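Slr0280 protein (Synechocystis sp., PDB 5H3K) is of unknown function but may act as a phosphodiester glycosidase. Local coordinates at residues 396-408 with 412-426. Sequence-based numbering, arbitrary orientation.
Sequences QRLTANYLNSGYV and IARYTPAWGPSYIPL
Asn404 docks its side-chain amide on Thr416, just past a short parallel pairing in which Arg414 N donates to Tyr402 O and Asn404 N to Arg414 O, the latter nearly straight at 171°. With CG anti to its own carbonyl carbon (chi1 -69°), the asparagine carries its amide across to the backbone of Thr416. Its CB lies 3.9 Å from Trp419 CE3. Beyond CG, OD1 receives Thr416 N at 2.9 Å, in the carbonyl plane and on a lone pair, while ND2 gives a hydrogen to Thr416 OG1 at 3.0 Å, within the amide plane. Trp360 O takes a second bond from ND2, so the rotation of the amide and the placing of its O and N are fixed. Asparagine suits this place because it carries a donor and an acceptor side by side; an aspartate here would probably keep the bond from Thr416 N but leave both Thr416 OG1 and Trp360 O without the donor they share. Ser405 O accepts from Tyr415 OH at 2.8 Å, a hydroxyl also hydrogen-bonded to Arg466 NH2. Trp419 turns its ring edge to Asn404 O (CZ3 at 3.3 Å), an oxygen also hydrogen-bonded to Ser362 OG, and its wide flat face suits Tyr415 CE1, which sits over the centre. Farther back, Ile412 CG2 packs on Ala400 CB at 3.8 Å. The whole is a pair of parallel bridges between neighbouring strands of a mixed beta sheet, extended by an asparagine whose OD1 takes, in effect, the place of the next backbone carbonyl.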
ATOM      1  N   GLN A 396      15.133 -39.270 -15.089  1.00 15.62           N
ATOM      2  CA  GLN A 396      14.817 -38.265 -16.110  1.00 17.66           C
ATOM      3  C   GLN A 396      14.565 -36.901 -15.471  1.00 20.68           C
ATOM      4  O   GLN A 396      14.068 -36.816 -14.344  1.00 15.82           O
ATOM      5  CB  GLN A 396      13.571 -38.657 -16.906  1.00 17.76           C
ATOM      6  CG  GLN A 396      13.794 -39.613 -18.069  1.00 25.56           C
ATOM      7  CD  GLN A 396      12.654 -40.607 -18.215  1.00 25.90           C
ATOM      8  OE1 GLN A 396      12.620 -41.628 -17.523  1.00 38.45           O
ATOM      9  NE2 GLN A 396      11.707 -40.311 -19.093  1.00 27.16           N
ATOM     10  N   ARG A 397      14.896 -35.836 -16.195  1.00 21.68           N
ATOM     11  CA  ARG A 397      14.710 -34.483 -15.681  1.00 19.98           C
ATOM     12  C   ARG A 397      13.777 -33.663 -16.564  1.00 19.93           C
ATOM     13  O   ARG A 397      13.845 -33.739 -17.787  1.00 22.04           O
ATOM     14  CB  ARG A 397      16.060 -33.772 -15.572  1.00 18.51           C
ATOM     15  CG  ARG A 397      16.996 -34.367 -14.549  1.00 17.86           C
ATOM     16  CD  ARG A 397      18.306 -33.629 -14.531  1.00 25.30           C
ATOM     17  NE  ARG A 397      18.739 -33.410 -13.156  1.00 36.35           N
ATOM     18  CZ  ARG A 397      19.185 -32.252 -12.678  1.00 31.76           C
ATOM     19  NH1 ARG A 397      19.276 -31.188 -13.468  1.00 29.78           N
ATOM     20  NH2 ARG A 397      19.541 -32.159 -11.401  1.00 32.74           N
ATOM     21  N   LEU A 398      12.908 -32.875 -15.934  1.00 17.35           N
ATOM     22  CA  LEU A 398      12.137 -31.872 -16.650  1.00 12.72           C
ATOM     23  C   LEU A 398      12.404 -30.533 -15.973  1.00 13.56           C
ATOM     24  O   LEU A 398      12.616 -30.478 -14.755  1.00 14.42           O
ATOM     25  CB  LEU A 398      10.636 -32.175 -16.585  1.00 16.13           C
ATOM     26  CG  LEU A 398      10.100 -33.426 -17.286  1.00 21.43           C
ATOM     27  CD1 LEU A 398       8.627 -33.660 -16.932  1.00 19.07           C
ATOM     28  CD2 LEU A 398      10.282 -33.300 -18.789  1.00 16.54           C
ATOM     29  N   THR A 399      12.398 -29.454 -16.746  1.00 14.59           N
ATOM     30  CA  THR A 399      12.570 -28.128 -16.157  1.00 12.27           C
ATOM     31  C   THR A 399      11.249 -27.387 -16.243  1.00 15.77           C
ATOM     32  O   THR A 399      10.676 -27.248 -17.324  1.00 14.16           O
ATOM     33  CB  THR A 399      13.649 -27.296 -16.860  1.00 19.92           C
ATOM     34  OG1 THR A 399      13.134 -26.808 -18.103  1.00 30.81           O
ATOM     35  CG2 THR A 399      14.894 -28.131 -17.110  1.00 14.60           C
ATOM     36  N   ALA A 400      10.752 -26.939 -15.095  1.00 13.28           N
ATOM     37  CA  ALA A 400       9.547 -26.124 -15.061  1.00 11.21           C
ATOM     38  C   ALA A 400       9.963 -24.663 -14.889  1.00 11.09           C
ATOM     39  O   ALA A 400      10.765 -24.340 -14.013  1.00 13.27           O
ATOM     40  CB  ALA A 400       8.655 -26.566 -13.921  1.00 11.27           C
ATOM     41  N   ASN A 401       9.428 -23.784 -15.727  1.00 12.45           N
ATOM     42  CA  ASN A 401       9.847 -22.387 -15.709  1.00 13.48           C
ATOM     43  C   ASN A 401       8.801 -21.408 -15.182  1.00 14.07           C
ATOM     44  O   ASN A 401       9.044 -20.195 -15.150  1.00 10.69           O
ATOM     45  CB  ASN A 401      10.291 -21.951 -17.109  1.00 13.72           C
ATOM     46  CG  ASN A 401      11.586 -22.614 -17.543  1.00 20.46           C
ATOM     47  OD1 ASN A 401      11.659 -23.207 -18.622  1.00 25.12           O
ATOM     48  ND2 ASN A 401      12.611 -22.528 -16.697  1.00 16.60           N
ATOM     49  N   TYR A 402       7.639 -21.925 -14.793  1.00  7.01           N
ATOM     50  CA  TYR A 402       6.570 -21.094 -14.255  1.00 10.94           C
ATOM     51  C   TYR A 402       5.998 -21.763 -13.017  1.00 10.76           C
ATOM     52  O   TYR A 402       5.726 -22.966 -13.019  1.00  8.67           O
ATOM     53  CB  TYR A 402       5.482 -20.869 -15.313  1.00  9.17           C
ATOM     54  CG  TYR A 402       6.072 -20.354 -16.601  1.00  8.79           C
ATOM     55  CD1 TYR A 402       6.359 -19.001 -16.761  1.00 12.56           C
ATOM     56  CD2 TYR A 402       6.398 -21.225 -17.634  1.00 14.55           C
ATOM     57  CE1 TYR A 402       6.930 -18.529 -17.928  1.00 11.70           C
ATOM     58  CE2 TYR A 402       6.972 -20.762 -18.810  1.00 12.45           C
ATOM     59  CZ  TYR A 402       7.236 -19.417 -18.948  1.00 18.08           C
ATOM     60  OH  TYR A 402       7.808 -18.962 -20.119  1.00 18.80           O
ATOM     61  N   LEU A 403       5.827 -20.989 -11.953  1.00  7.86           N
ATOM     62  CA  LEU A 403       5.318 -21.535 -10.703  1.00  5.37           C
ATOM     63  C   LEU A 403       4.241 -20.606 -10.189  1.00  5.74           C
ATOM     64  O   LEU A 403       4.491 -19.405 -10.042  1.00  5.09           O
ATOM     65  CB  LEU A 403       6.457 -21.616  -9.681  1.00  5.72           C
ATOM     66  CG  LEU A 403       6.092 -21.973  -8.232  1.00  6.69           C
ATOM     67  CD1 LEU A 403       5.479 -23.370  -8.184  1.00  8.06           C
ATOM     68  CD2 LEU A 403       7.340 -21.885  -7.325  1.00  7.09           C
ATOM     69  N   ASN A 404       3.054 -21.144  -9.925  1.00  5.74           N
ATOM     70  CA  ASN A 404       1.971 -20.360  -9.342  1.00  7.15           C
ATOM     71  C   ASN A 404       1.805 -18.991 -10.002  1.00  8.76           C
ATOM     72  O   ASN A 404       1.756 -17.968  -9.316  1.00  6.42           O
ATOM     73  CB  ASN A 404       2.195 -20.199  -7.832  1.00  5.95           C
ATOM     74  CG  ASN A 404       2.031 -21.515  -7.085  1.00  8.48           C
ATOM     75  OD1 ASN A 404       1.360 -22.414  -7.576  1.00  8.65           O
ATOM     76  ND2 ASN A 404       2.643 -21.636  -5.911  1.00  8.81           N
ATOM     77  N   SER A 405       1.721 -18.968 -11.329  1.00  7.67           N
ATOM     78  CA  SER A 405       1.731 -17.699 -12.052  1.00  7.47           C
ATOM     79  C   SER A 405       0.550 -17.519 -13.004  1.00  8.20           C
ATOM     80  O   SER A 405       0.091 -18.473 -13.645  1.00  6.92           O
ATOM     81  CB  SER A 405       3.050 -17.546 -12.829  1.00  6.38           C
ATOM     82  OG  SER A 405       3.109 -16.302 -13.535  1.00  6.62           O
ATOM     83  N   GLY A 406       0.073 -16.283 -13.103  1.00  7.10           N
ATOM     84  CA  GLY A 406      -0.905 -15.926 -14.120  1.00  5.55           C
ATOM     85  C   GLY A 406      -0.273 -15.688 -15.477  1.00  8.00           C
ATOM     86  O   GLY A 406      -0.978 -15.417 -16.464  1.00  8.37           O
ATOM     87  N   TYR A 407       1.056 -15.792 -15.550  1.00  8.05           N
ATOM     88  CA  TYR A 407       1.755 -15.538 -16.803  1.00  7.61           C
ATOM     89  C   TYR A 407       1.805 -16.778 -17.714  1.00 11.02           C
ATOM     90  O   TYR A 407       2.346 -17.824 -17.351  1.00 10.22           O
ATOM     91  CB  TYR A 407       3.160 -14.998 -16.526  1.00  8.29           C
ATOM     92  CG  TYR A 407       3.936 -14.614 -17.771  1.00 10.73           C
ATOM     93  CD1 TYR A 407       3.486 -13.604 -18.614  1.00 12.19           C
ATOM     94  CD2 TYR A 407       5.125 -15.245 -18.080  1.00 12.13           C
ATOM     95  CE1 TYR A 407       4.201 -13.249 -19.759  1.00 13.16           C
ATOM     96  CE2 TYR A 407       5.857 -14.887 -19.216  1.00 16.58           C
ATOM     97  CZ  TYR A 407       5.383 -13.893 -20.050  1.00 14.80           C
ATOM     98  OH  TYR A 407       6.107 -13.549 -21.177  1.00 19.56           O
ATOM     99  N   VAL A 408       1.243 -16.645 -18.910  1.00 11.85           N
ATOM    100  CA  VAL A 408       1.079 -17.789 -19.808  1.00 12.60           C
ATOM    101  C   VAL A 408       2.031 -17.782 -21.001  1.00 11.95           C
ATOM    102  O   VAL A 408       1.973 -16.897 -21.867  1.00 13.17           O
ATOM    103  CB  VAL A 408      -0.366 -17.878 -20.325  1.00 14.00           C
ATOM    104  CG1 VAL A 408      -0.535 -19.107 -21.192  1.00 18.40           C
ATOM    105  CG2 VAL A 408      -1.340 -17.918 -19.177  1.00 14.21           C
ATOM    106  N   ILE A 412       6.612 -25.632 -19.234  1.00 11.21           N
ATOM    107  CA  ILE A 412       6.065 -26.431 -18.147  1.00 10.37           C
ATOM    108  C   ILE A 412       5.822 -25.556 -16.920  1.00  8.99           C
ATOM    109  O   ILE A 412       6.729 -24.855 -16.467  1.00 10.20           O
ATOM    110  CB  ILE A 412       7.007 -27.582 -17.781  1.00 10.16           C
ATOM    111  CG1 ILE A 412       7.184 -28.511 -18.989  1.00 14.30           C
ATOM    112  CG2 ILE A 412       6.489 -28.329 -16.543  1.00 10.53           C
ATOM    113  CD1 ILE A 412       8.325 -29.494 -18.852  1.00 16.87           C
ATOM    114  N   ALA A 413       4.603 -25.613 -16.387  1.00  9.24           N
ATOM    115  CA  ALA A 413       4.229 -24.817 -15.212  1.00  8.95           C
ATOM    116  C   ALA A 413       3.828 -25.726 -14.061  1.00 11.42           C
ATOM    117  O   ALA A 413       3.462 -26.890 -14.261  1.00 10.19           O
ATOM    118  CB  ALA A 413       3.102 -23.851 -15.551  1.00  8.16           C
ATOM    119  N   ARG A 414       3.907 -25.206 -12.844  1.00  7.37           N
ATOM    120  CA  ARG A 414       3.551 -25.997 -11.680  1.00  7.87           C
ATOM    121  C   ARG A 414       2.634 -25.140 -10.811  1.00  6.79           C
ATOM    122  O   ARG A 414       2.804 -23.914 -10.739  1.00  6.75           O
ATOM    123  CB  ARG A 414       4.825 -26.395 -10.931  1.00  8.94           C
ATOM    124  CG  ARG A 414       4.727 -27.660 -10.119  1.00 11.03           C
ATOM    125  CD  ARG A 414       6.118 -28.126  -9.671  1.00 11.04           C
ATOM    126  NE  ARG A 414       6.721 -27.266  -8.651  1.00 11.93           N
ATOM    127  CZ  ARG A 414       6.536 -27.422  -7.345  1.00 12.56           C
ATOM    128  NH1 ARG A 414       5.739 -28.390  -6.888  1.00 12.72           N
ATOM    129  NH2 ARG A 414       7.134 -26.601  -6.493  1.00 10.17           N
ATOM    130  N   TYR A 415       1.646 -25.774 -10.192  1.00  4.92           N
ATOM    131  CA  TYR A 415       0.712 -25.094  -9.309  1.00  6.01           C
ATOM    132  C   TYR A 415       0.595 -25.873  -8.008  1.00 10.32           C
ATOM    133  O   TYR A 415       0.240 -27.051  -8.009  1.00  6.81           O
ATOM    134  CB  TYR A 415      -0.654 -24.948  -9.976  1.00  6.96           C
ATOM    135  CG  TYR A 415      -0.648 -23.937 -11.095  1.00  6.45           C
ATOM    136  CD1 TYR A 415      -0.794 -22.579 -10.823  1.00  8.58           C
ATOM    137  CD2 TYR A 415      -0.469 -24.329 -12.420  1.00  7.39           C
ATOM    138  CE1 TYR A 415      -0.781 -21.632 -11.849  1.00  8.22           C
ATOM    139  CE2 TYR A 415      -0.452 -23.390 -13.460  1.00  6.64           C
ATOM    140  CZ  TYR A 415      -0.608 -22.043 -13.163  1.00  8.69           C
ATOM    141  OH  TYR A 415      -0.585 -21.111 -14.186  1.00  7.82           O
ATOM    142  N   THR A 416       0.915 -25.206  -6.902  1.00  6.02           N
ATOM    143  CA  THR A 416       0.948 -25.838  -5.586  1.00  6.31           C
ATOM    144  C   THR A 416      -0.246 -25.330  -4.781  1.00  7.84           C
ATOM    145  O   THR A 416      -0.994 -24.474  -5.266  1.00  8.36           O
ATOM    146  CB  THR A 416       2.268 -25.547  -4.861  1.00  8.63           C
ATOM    147  OG1 THR A 416       2.273 -24.193  -4.373  1.00  7.84           O
ATOM    148  CG2 THR A 416       3.445 -25.778  -5.790  1.00  7.85           C
ATOM    149  N   PRO A 417      -0.463 -25.870  -3.567  1.00  7.51           N
ATOM    150  CA  PRO A 417      -1.575 -25.345  -2.769  1.00 13.06           C
ATOM    151  C   PRO A 417      -1.494 -23.846  -2.464  1.00 11.50           C
ATOM    152  O   PRO A 417      -2.529 -23.263  -2.158  1.00 11.78           O
ATOM    153  CB  PRO A 417      -1.475 -26.153  -1.474  1.00  9.72           C
ATOM    154  CG  PRO A 417      -0.957 -27.478  -1.928  1.00 11.29           C
ATOM    155  CD  PRO A 417       0.035 -27.148  -3.022  1.00  9.45           C
ATOM    156  N   ALA A 418      -0.308 -23.240  -2.534  1.00 10.00           N
ATOM    157  CA  ALA A 418      -0.209 -21.779  -2.397  1.00 14.51           C
ATOM    158  C   ALA A 418      -1.064 -21.009  -3.417  1.00 13.83           C
ATOM    159  O   ALA A 418      -1.516 -19.890  -3.147  1.00 12.93           O
ATOM    160  CB  ALA A 418       1.249 -21.321  -2.459  1.00 12.69           C
ATOM    161  N   TRP A 419      -1.284 -21.595  -4.593  1.00  8.70           N
ATOM    162  CA  TRP A 419      -2.132 -20.986  -5.612  1.00  9.37           C
ATOM    163  C   TRP A 419      -3.576 -20.899  -5.138  1.00 11.69           C
ATOM    164  O   TRP A 419      -4.272 -19.922  -5.399  1.00 11.46           O
ATOM    165  CB  TRP A 419      -2.058 -21.810  -6.900  1.00  8.40           C
ATOM    166  CG  TRP A 419      -2.845 -21.290  -8.082  1.00  8.54           C
ATOM    167  CD1 TRP A 419      -3.995 -21.816  -8.603  1.00 10.53           C
ATOM    168  CD2 TRP A 419      -2.508 -20.169  -8.909  1.00  8.02           C
ATOM    169  NE1 TRP A 419      -4.398 -21.086  -9.697  1.00  9.68           N
ATOM    170  CE2 TRP A 419      -3.499 -20.080  -9.909  1.00 10.31           C
ATOM    171  CE3 TRP A 419      -1.464 -19.237  -8.898  1.00  9.71           C
ATOM    172  CZ2 TRP A 419      -3.474 -19.079 -10.894  1.00  9.47           C
ATOM    173  CZ3 TRP A 419      -1.447 -18.247  -9.876  1.00  8.71           C
ATOM    174  CH2 TRP A 419      -2.441 -18.177 -10.857  1.00  8.91           C
ATOM    175  N   GLY A 420      -4.017 -21.940  -4.439  1.00 11.28           N
ATOM    176  CA  GLY A 420      -5.399 -22.064  -4.022  1.00 15.50           C
ATOM    177  C   GLY A 420      -5.817 -23.525  -4.040  1.00 16.36           C
ATOM    178  O   GLY A 420      -4.988 -24.414  -4.264  1.00 15.96           O
ATOM    179  N   PRO A 421      -7.101 -23.783  -3.770  1.00 19.30           N
ATOM    180  CA  PRO A 421      -7.667 -25.136  -3.795  1.00 15.90           C
ATOM    181  C   PRO A 421      -7.845 -25.691  -5.206  1.00 18.17           C
ATOM    182  O   PRO A 421      -7.911 -26.911  -5.356  1.00 18.14           O
ATOM    183  CB  PRO A 421      -9.042 -24.948  -3.131  1.00 20.82           C
ATOM    184  CG  PRO A 421      -8.870 -23.745  -2.251  1.00 19.50           C
ATOM    185  CD  PRO A 421      -7.981 -22.832  -3.067  1.00 18.59           C
ATOM    186  N   SER A 422      -7.911 -24.834  -6.220  1.00 14.05           N
ATOM    187  CA  SER A 422      -8.145 -25.329  -7.578  1.00 17.43           C
ATOM    188  C   SER A 422      -7.367 -24.591  -8.663  1.00 18.49           C
ATOM    189  O   SER A 422      -6.829 -23.506  -8.435  1.00 18.65           O
ATOM    190  CB  SER A 422      -9.645 -25.313  -7.907  1.00 22.83           C
ATOM    191  OG  SER A 422     -10.055 -24.033  -8.357  1.00 26.14           O
ATOM    192  N   TYR A 423      -7.306 -25.199  -9.841  1.00 14.92           N
ATOM    193  CA  TYR A 423      -6.721 -24.566 -11.012  1.00 16.69           C
ATOM    194  C   TYR A 423      -7.713 -24.574 -12.173  1.00 20.58           C
ATOM    195  O   TYR A 423      -8.363 -25.585 -12.438  1.00 20.00           O
ATOM    196  CB  TYR A 423      -5.420 -25.270 -11.416  1.00 11.81           C
ATOM    197  CG  TYR A 423      -4.891 -24.799 -12.750  1.00 15.14           C
ATOM    198  CD1 TYR A 423      -4.290 -23.552 -12.882  1.00 14.22           C
ATOM    199  CD2 TYR A 423      -4.993 -25.597 -13.884  1.00 14.95           C
ATOM    200  CE1 TYR A 423      -3.815 -23.110 -14.108  1.00 13.04           C
ATOM    201  CE2 TYR A 423      -4.514 -25.166 -15.112  1.00 13.88           C
ATOM    202  CZ  TYR A 423      -3.922 -23.924 -15.221  1.00 13.94           C
ATOM    203  OH  TYR A 423      -3.452 -23.492 -16.446  1.00 14.95           O
ATOM    204  N   ILE A 424      -7.846 -23.434 -12.845  1.00 20.22           N
ATOM    205  CA  ILE A 424      -8.658 -23.331 -14.053  1.00 17.20           C
ATOM    206  C   ILE A 424      -7.716 -23.023 -15.202  1.00 17.25           C
ATOM    207  O   ILE A 424      -6.907 -22.097 -15.091  1.00 17.25           O
ATOM    208  CB  ILE A 424      -9.686 -22.184 -13.932  1.00 24.35           C
ATOM    209  CG1 ILE A 424     -10.638 -22.438 -12.769  1.00 21.39           C
ATOM    210  CG2 ILE A 424     -10.448 -22.006 -15.234  1.00 20.17           C
ATOM    211  CD1 ILE A 424     -11.562 -21.273 -12.466  1.00 24.68           C
ATOM    212  N   PRO A 425      -7.804 -23.789 -16.311  1.00 19.93           N
ATOM    213  CA  PRO A 425      -6.797 -23.620 -17.370  1.00 19.69           C
ATOM    214  C   PRO A 425      -6.760 -22.198 -17.917  1.00 22.10           C
ATOM    215  O   PRO A 425      -7.812 -21.585 -18.098  1.00 21.14           O
ATOM    216  CB  PRO A 425      -7.223 -24.626 -18.456  1.00 19.99           C
ATOM    217  CG  PRO A 425      -8.599 -25.075 -18.088  1.00 21.26           C
ATOM    218  CD  PRO A 425      -8.752 -24.880 -16.611  1.00 21.98           C
ATOM    219  N   LEU A 426      -5.558 -21.683 -18.157  1.00 18.51           N
ATOM    220  CA  LEU A 426      -5.390 -20.305 -18.601  1.00 19.69           C
ATOM    221  C   LEU A 426      -5.135 -20.235 -20.096  1.00 20.38           C
ATOM    222  O   LEU A 426      -5.112 -19.153 -20.676  1.00 21.38           O
ATOM    223  CB  LEU A 426      -4.241 -19.639 -17.845  1.00 17.15           C
ATOM    224  CG  LEU A 426      -4.388 -19.426 -16.341  1.00 20.00           C
ATOM    225  CD1 LEU A 426      -3.071 -18.946 -15.739  1.00 11.90           C
ATOM    226  CD2 LEU A 426      -5.501 -18.426 -16.058  1.00 22.63           C
TER
HETATM  227  O   HOH W   1       9.118 -24.644 -19.131  1.00 19.80           O